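Local structure of ABC transporter (Thermotoga maritima, 1JI0) at residues 172-175 against 176-179; 181-184 against 185-189; 228-231 against 232-236. The protein binds ATP, and probably hydrolyses it to drive the transport of branched-chain amino acids across the membrane, as the nucleotide-binding subunit of an ABC transporter. All coordinates share one frame; numbering follows the deposited sequence.

Contact 1 (172-175 against 176-179); sequences PILV and SEVF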
# COMPACT_ATOMS: atom_id res chain seq x y z
N PRO A 172 -4.09 -6.74 -18.04
CA PRO A 172 -3.18 -7.80 -17.58
C PRO A 172 -1.72 -7.38 -17.60
O PRO A 172 -1.00 -7.57 -16.62
CB PRO A 172 -3.47 -8.94 -18.56
CG PRO A 172 -4.94 -8.78 -18.78
CD PRO A 172 -5.09 -7.28 -18.98
N ILE A 173 -1.29 -6.80 -18.71
CA ILE A 173 0.09 -6.36 -18.84
C ILE A 173 0.44 -5.27 -17.81
O ILE A 173 1.56 -5.24 -17.29
CB ILE A 173 0.35 -5.85 -20.27
CG1 ILE A 173 1.79 -5.36 -20.40
CG2 ILE A 173 -0.62 -4.75 -20.62
CD1 ILE A 173 2.82 -6.37 -19.95
N LEU A 174 -0.50 -4.38 -17.52
CA LEU A 174 -0.25 -3.33 -16.53
C LEU A 174 -0.27 -3.95 -15.13
O LEU A 174 0.54 -3.59 -14.28
CB LEU A 174 -1.31 -2.22 -16.62
CG LEU A 174 -1.16 -1.20 -17.76
CD1 LEU A 174 0.30 -0.78 -17.89
CD2 LEU A 174 -1.63 -1.81 -19.07
N VAL A 175 -1.19 -4.89 -14.91
CA VAL A 175 -1.28 -5.57 -13.63
C VAL A 175 0.08 -6.20 -13.35
O VAL A 175 0.64 -6.06 -12.26
CB VAL A 175 -2.35 -6.67 -13.66
CG1 VAL A 175 -2.22 -7.58 -12.43
CG2 VAL A 175 -3.73 -6.04 -13.71
N SER A 176 0.63 -6.87 -14.36
CA SER A 176 1.93 -7.51 -14.23
C SER A 176 3.03 -6.50 -13.95
O SER A 176 3.92 -6.75 -13.14
CB SER A 176 2.26 -8.30 -15.51
OG SER A 176 3.58 -8.84 -15.45
N GLU A 177 2.99 -5.35 -14.63
CA GLU A 177 4.02 -4.34 -14.42
C GLU A 177 3.89 -3.68 -13.04
O GLU A 177 4.89 -3.35 -12.41
CB GLU A 177 3.97 -3.31 -15.55
CG GLU A 177 4.24 -3.96 -16.92
CD GLU A 177 4.25 -2.97 -18.08
OE1 GLU A 177 3.36 -2.10 -18.14
OE2 GLU A 177 5.16 -3.08 -18.94
N VAL A 178 2.66 -3.51 -12.57
CA VAL A 178 2.42 -2.95 -11.25
C VAL A 178 3.13 -3.80 -10.19
O VAL A 178 3.89 -3.29 -9.36
CB VAL A 178 0.91 -2.93 -10.92
CG1 VAL A 178 0.68 -2.70 -9.43
CG2 VAL A 178 0.23 -1.84 -11.74
N PHE A 179 2.89 -5.11 -10.23
CA PHE A 179 3.49 -6.02 -9.26
C PHE A 179 4.99 -6.13 -9.37
O PHE A 179 5.68 -6.33 -8.38
CB PHE A 179 2.83 -7.40 -9.35
CG PHE A 179 1.47 -7.46 -8.73
CD1 PHE A 179 1.29 -7.09 -7.39
CD2 PHE A 179 0.36 -7.84 -9.47
CE1 PHE A 179 0.03 -7.11 -6.81
CE2 PHE A 179 -0.90 -7.87 -8.91
CZ PHE A 179 -1.07 -7.50 -7.57
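Pro172 accepts from Ser176 across the first helical turn, its O 2.9 Å from Ser176 N. Proline suits this place, because in the first turn of a helix its lack of an N-H costs no backbone bond. Ile173 comes next: its CG1 stands anti to the backbone N (chi1 179°), which brings CD1 to 4.1 Å from Glu177 CG. The glutamate holds CG beside its own backbone N (chi1 -61°), and this sets CG 3.0 Å from Ile173 O; the extended chain then carries the carboxylate alongside Ile173 CD1 and Leu174 CD1, OE1 ending 3.3 Å from the latter. Leu174 O takes the N-H of Val178 at 2.7 Å. Val175 lies against Leu170 and Asn198 and runs beside Phe179, both pointing the same way, with Val175 CG1 3.8 Å from Phe179 CE2. An aromatic residue fits here because the Phe179 ring is buried against Leu194 of strand 192-196. Val178 is buried too, on Pro166 and Leu170, while the outer side mixes Ser176 and Glu177 with Ile173 and Leu174. Such a helix belongs to a beta-alpha-beta crossover, here joining strand 160-164 to strand 192-196 in the P-loop NTPase fold.

Contact 2 (181-184 against 185-189); sequences VIQK and INQEG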
# COMPACT_ATOMS: atom_id res chain seq x y z
N VAL A 181 6.95 -3.66 -10.33
CA VAL A 181 7.49 -2.42 -9.78
C VAL A 181 7.44 -2.47 -8.25
O VAL A 181 8.35 -1.99 -7.56
CB VAL A 181 6.70 -1.18 -10.33
CG1 VAL A 181 5.92 -0.49 -9.22
CG2 VAL A 181 7.69 -0.21 -10.97
N ILE A 182 6.39 -3.06 -7.71
CA ILE A 182 6.25 -3.20 -6.26
C ILE A 182 7.45 -4.00 -5.74
O ILE A 182 8.01 -3.71 -4.68
CB ILE A 182 4.91 -3.89 -5.91
CG1 ILE A 182 3.77 -2.88 -6.11
CG2 ILE A 182 4.92 -4.43 -4.48
CD1 ILE A 182 2.36 -3.46 -6.02
N GLN A 183 7.86 -5.00 -6.51
CA GLN A 183 9.00 -5.85 -6.13
C GLN A 183 10.31 -5.06 -6.19
O GLN A 183 11.15 -5.16 -5.29
CB GLN A 183 9.05 -7.06 -7.07
CG GLN A 183 9.94 -8.17 -6.58
CD GLN A 183 9.72 -9.44 -7.37
OE1 GLN A 183 10.02 -9.50 -8.56
NE2 GLN A 183 9.19 -10.47 -6.71
N LYS A 184 10.48 -4.27 -7.24
CA LYS A 184 11.67 -3.44 -7.40
C LYS A 184 11.78 -2.42 -6.27
O LYS A 184 12.87 -2.13 -5.79
CB LYS A 184 11.62 -2.70 -8.73
CG LYS A 184 11.57 -3.61 -9.95
CD LYS A 184 11.52 -2.80 -11.23
CE LYS A 184 11.52 -3.70 -12.46
NZ LYS A 184 11.58 -2.89 -13.71
N ILE A 185 10.64 -1.87 -5.85
CA ILE A 185 10.62 -0.89 -4.77
C ILE A 185 11.09 -1.56 -3.49
O ILE A 185 11.93 -1.03 -2.77
CB ILE A 185 9.20 -0.31 -4.57
CG1 ILE A 185 8.82 0.54 -5.78
CG2 ILE A 185 9.13 0.51 -3.28
CD1 ILE A 185 7.38 0.97 -5.79
N ASN A 186 10.54 -2.74 -3.21
CA ASN A 186 10.91 -3.48 -2.01
C ASN A 186 12.36 -3.92 -2.02
O ASN A 186 13.00 -3.98 -0.97
CB ASN A 186 10.03 -4.72 -1.85
CG ASN A 186 10.40 -5.52 -0.61
OD1 ASN A 186 10.22 -5.06 0.52
ND2 ASN A 186 10.92 -6.72 -0.81
N GLN A 187 12.89 -4.24 -3.20
CA GLN A 187 14.28 -4.66 -3.31
C GLN A 187 15.24 -3.53 -2.92
O GLN A 187 16.41 -3.77 -2.63
CB GLN A 187 14.57 -5.15 -4.74
CG GLN A 187 13.92 -6.50 -5.04
CD GLN A 187 13.99 -6.91 -6.50
OE1 GLN A 187 13.65 -8.04 -6.86
NE2 GLN A 187 14.42 -5.98 -7.36
N GLU A 188 14.73 -2.30 -2.90
CA GLU A 188 15.55 -1.17 -2.50
C GLU A 188 15.46 -0.96 -0.99
O GLU A 188 16.13 -0.09 -0.44
CB GLU A 188 15.12 0.10 -3.23
CG GLU A 188 15.38 0.02 -4.72
CD GLU A 188 16.83 -0.33 -5.02
OE1 GLU A 188 17.09 -0.93 -6.08
OE2 GLU A 188 17.71 -0.00 -4.19
N GLY A 189 14.63 -1.77 -0.33
CA GLY A 189 14.50 -1.68 1.12
C GLY A 189 13.18 -1.20 1.69
O GLY A 189 12.93 -1.34 2.88
O HOH W 1 15.11 -2.33 -7.10
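Gln183 and Gln187, one helical turn apart, pass each other at a slant with their amide planes only 7° from parallel. The Gln187 amide nevertheless meets carbon, not the other amide: OE1 lies 3.7 Å from Gln183 CG, and NE2 approaches Lys184 CA. The torsions explain this. Gln183 sends CG opposite its backbone N, whereas Gln187 carries CG beside its own N (chi1 -72°) and lays an extended chain back over the carbonyl of Gln183. Long, flexible and polar, glutamine suits this outer side of the helix, where its methylenes can rest on the backbone.

Val181 and Ile185 also meet obliquely, but on a buried side. Ile185 has CG1 beside its backbone N, leading CD1 back to within 4.0 Å of Val181 CG1. Branched aliphatic residues fit because this side faces protein: Val181 touches Leu125 and Phe126, and Ile185 packs on Ile192 of strand 192-196, as does Ile182.

At the C-terminal end the regular pattern fades. Gln187 N still donates to Gln183 O at 2.9 Å, but the bond from Glu188 N to Lys184 O is weak, at 3.4 Å and 124°. Glu188 N also donates to Ile185 O, and Gly189 N to Asn186 O at 2.8 Å. Gly189 completes a Schellman motif; glycine, without a CB, takes the positive phi without crowding the preceding carbonyl O.

A water donates both to Lys184 O and to Glu188 OE1, each at 2.6 Å. Lys184 O thus accepts a short water bond beside its weak helical one, and the bend of the glutamate at chi2 lets its carboxylate share that water, which supplies the hydrogens that let two acceptors, a carbonyl and a carboxylate, lie near each other.

Contact 3 (228-231 against 232-236); sequences DNEM and VRKAY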
# COMPACT_ATOMS: atom_id res chain seq x y z
N ASP A 228 -0.28 -22.44 -1.71
CA ASP A 228 -0.44 -23.89 -1.74
C ASP A 228 -1.54 -24.38 -0.81
O ASP A 228 -1.80 -25.57 -0.74
CB ASP A 228 0.87 -24.59 -1.38
CG ASP A 228 1.82 -24.67 -2.55
OD1 ASP A 228 1.35 -24.97 -3.67
OD2 ASP A 228 3.03 -24.45 -2.36
N ASN A 229 -2.17 -23.45 -0.10
CA ASN A 229 -3.25 -23.82 0.80
C ASN A 229 -4.50 -24.06 -0.03
O ASN A 229 -4.90 -23.22 -0.83
CB ASN A 229 -3.49 -22.71 1.82
CG ASN A 229 -4.64 -23.04 2.75
OD1 ASN A 229 -5.79 -22.69 2.48
ND2 ASN A 229 -4.34 -23.71 3.85
N GLU A 230 -5.12 -25.22 0.17
CA GLU A 230 -6.30 -25.61 -0.58
C GLU A 230 -7.47 -24.63 -0.46
O GLU A 230 -8.18 -24.39 -1.43
CB GLU A 230 -6.75 -27.01 -0.17
CG GLU A 230 -7.69 -27.69 -1.17
CD GLU A 230 -7.07 -27.82 -2.56
OE1 GLU A 230 -5.93 -28.32 -2.67
OE2 GLU A 230 -7.73 -27.42 -3.55
N MSE A 231 -7.65 -24.06 0.73
CA MSE A 231 -8.74 -23.10 0.96
C MSE A 231 -8.51 -21.83 0.16
O MSE A 231 -9.44 -21.29 -0.44
CB MSE A 231 -8.86 -22.76 2.45
CG MSE A 231 -9.99 -21.78 2.79
SE MSE A 231 -9.60 -19.87 2.52
CE MSE A 231 -8.95 -19.44 4.29
N VAL A 232 -7.28 -21.33 0.17
CA VAL A 232 -6.96 -20.12 -0.58
C VAL A 232 -7.17 -20.38 -2.07
O VAL A 232 -7.86 -19.63 -2.75
CB VAL A 232 -5.50 -19.67 -0.33
CG1 VAL A 232 -5.18 -18.47 -1.22
CG2 VAL A 232 -5.30 -19.30 1.15
N ARG A 233 -6.57 -21.46 -2.57
CA ARG A 233 -6.68 -21.82 -3.98
C ARG A 233 -8.12 -21.90 -4.48
O ARG A 233 -8.46 -21.31 -5.50
CB ARG A 233 -5.95 -23.15 -4.23
CG ARG A 233 -4.47 -23.05 -3.92
CD ARG A 233 -3.78 -24.39 -3.95
NE ARG A 233 -3.65 -24.93 -5.30
CZ ARG A 233 -2.61 -24.72 -6.10
NH1 ARG A 233 -1.59 -23.97 -5.69
NH2 ARG A 233 -2.59 -25.27 -7.30
N LYS A 234 -8.97 -22.61 -3.75
CA LYS A 234 -10.36 -22.76 -4.15
C LYS A 234 -11.20 -21.50 -3.95
O LYS A 234 -11.99 -21.12 -4.81
CB LYS A 234 -11.00 -23.93 -3.40
CG LYS A 234 -10.45 -25.29 -3.81
CD LYS A 234 -10.85 -26.41 -2.84
CE LYS A 234 -12.35 -26.45 -2.58
NZ LYS A 234 -13.14 -26.62 -3.83
N ALA A 235 -11.00 -20.83 -2.82
CA ALA A 235 -11.77 -19.63 -2.50
C ALA A 235 -11.30 -18.34 -3.17
O ALA A 235 -12.12 -17.49 -3.52
CB ALA A 235 -11.82 -19.44 -0.99
N TYR A 236 -9.99 -18.19 -3.35
CA TYR A 236 -9.47 -16.97 -3.93
C TYR A 236 -8.71 -17.11 -5.25
O TYR A 236 -8.41 -16.11 -5.89
CB TYR A 236 -8.59 -16.26 -2.90
CG TYR A 236 -9.35 -15.81 -1.68
CD1 TYR A 236 -10.09 -14.63 -1.69
CD2 TYR A 236 -9.40 -16.60 -0.53
CE1 TYR A 236 -10.85 -14.24 -0.58
CE2 TYR A 236 -10.16 -16.22 0.58
CZ TYR A 236 -10.88 -15.05 0.55
OH TYR A 236 -11.64 -14.68 1.63
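Met231, present as selenomethionine, bends forward along its helix toward Ala235 and Tyr236. Its CB sits beside Val232 N, and CG, standing opposite the backbone N of its own residue (chi1 -179°), is still near that same Val232 N. A turn at chi2 (-82°) then takes SE past Val232 N, 3.6 Å away, and on to 4.2 Å from Ala235 CB, an apolar contact. SE also meets the edge of the Tyr236 ring near its plane, 4.2 Å from CE2, a Met-aromatic contact. The long, flexible methionine chain suits a place where one side chain reaches several neighbours: it also touches Val218 and Leu219 of strand 216-222, while the Tyr236 hydroxyl hydrogen-bonds Glu213.

These residues form the short C-terminal helix 230-236, with Asn229 as its N-cap. Asparagine is a common cap because its short side chain can fold back on the first turn: OD1 takes Val232 N at 3.1 Å, in the carbonyl plane on a lone pair, and more weakly Met231 N. Asn229 O in turn accepts from Arg233 N at 3.0 Å. The helix sits close to the nucleotide site; the Tyr236 side chain is about 6 Å from that of Ala43, a residue seen to bind ATP.

On the outer side the charges meet only loosely. Asp228 OD1 makes a long salt bridge with Arg233 NH1, 3.7 Å, well out of the guanidinium plane, so that no N-H is directed at it; NH1 instead hydrogen-bonds Leu227 O. Glu230 and Lys234 cross through their stems, Glu230 OE2 lying 3.4 Å from Lys234 CD, and the lysine chain bends onward with its amine away from the carboxylate.

In the fold
Contacts 1 and 2 follow each other along helix 172-187, their centres 14 Å apart: contact 1 lies at its N-terminal end, contact 2 at its C-terminal end, where the chain turns toward strand 192-196. Both therefore belong to the crossover from strand 160-164 to strand 192-196, neighbours in the mixed six-stranded sheet of the nucleotide-binding fold. Contact 3 comes much later, on helix 230-236, after the sheet's edge strand 216-222. Its centre is 22 Å from that of contact 1 and 26 Å from that of contact 2, and it touches neither. The Phe179 side chain of contact 1 is about 13 Å from the bound ATP, that of Tyr236 in contact 3 about 10 Å, so two separate helices approach the nucleotide site.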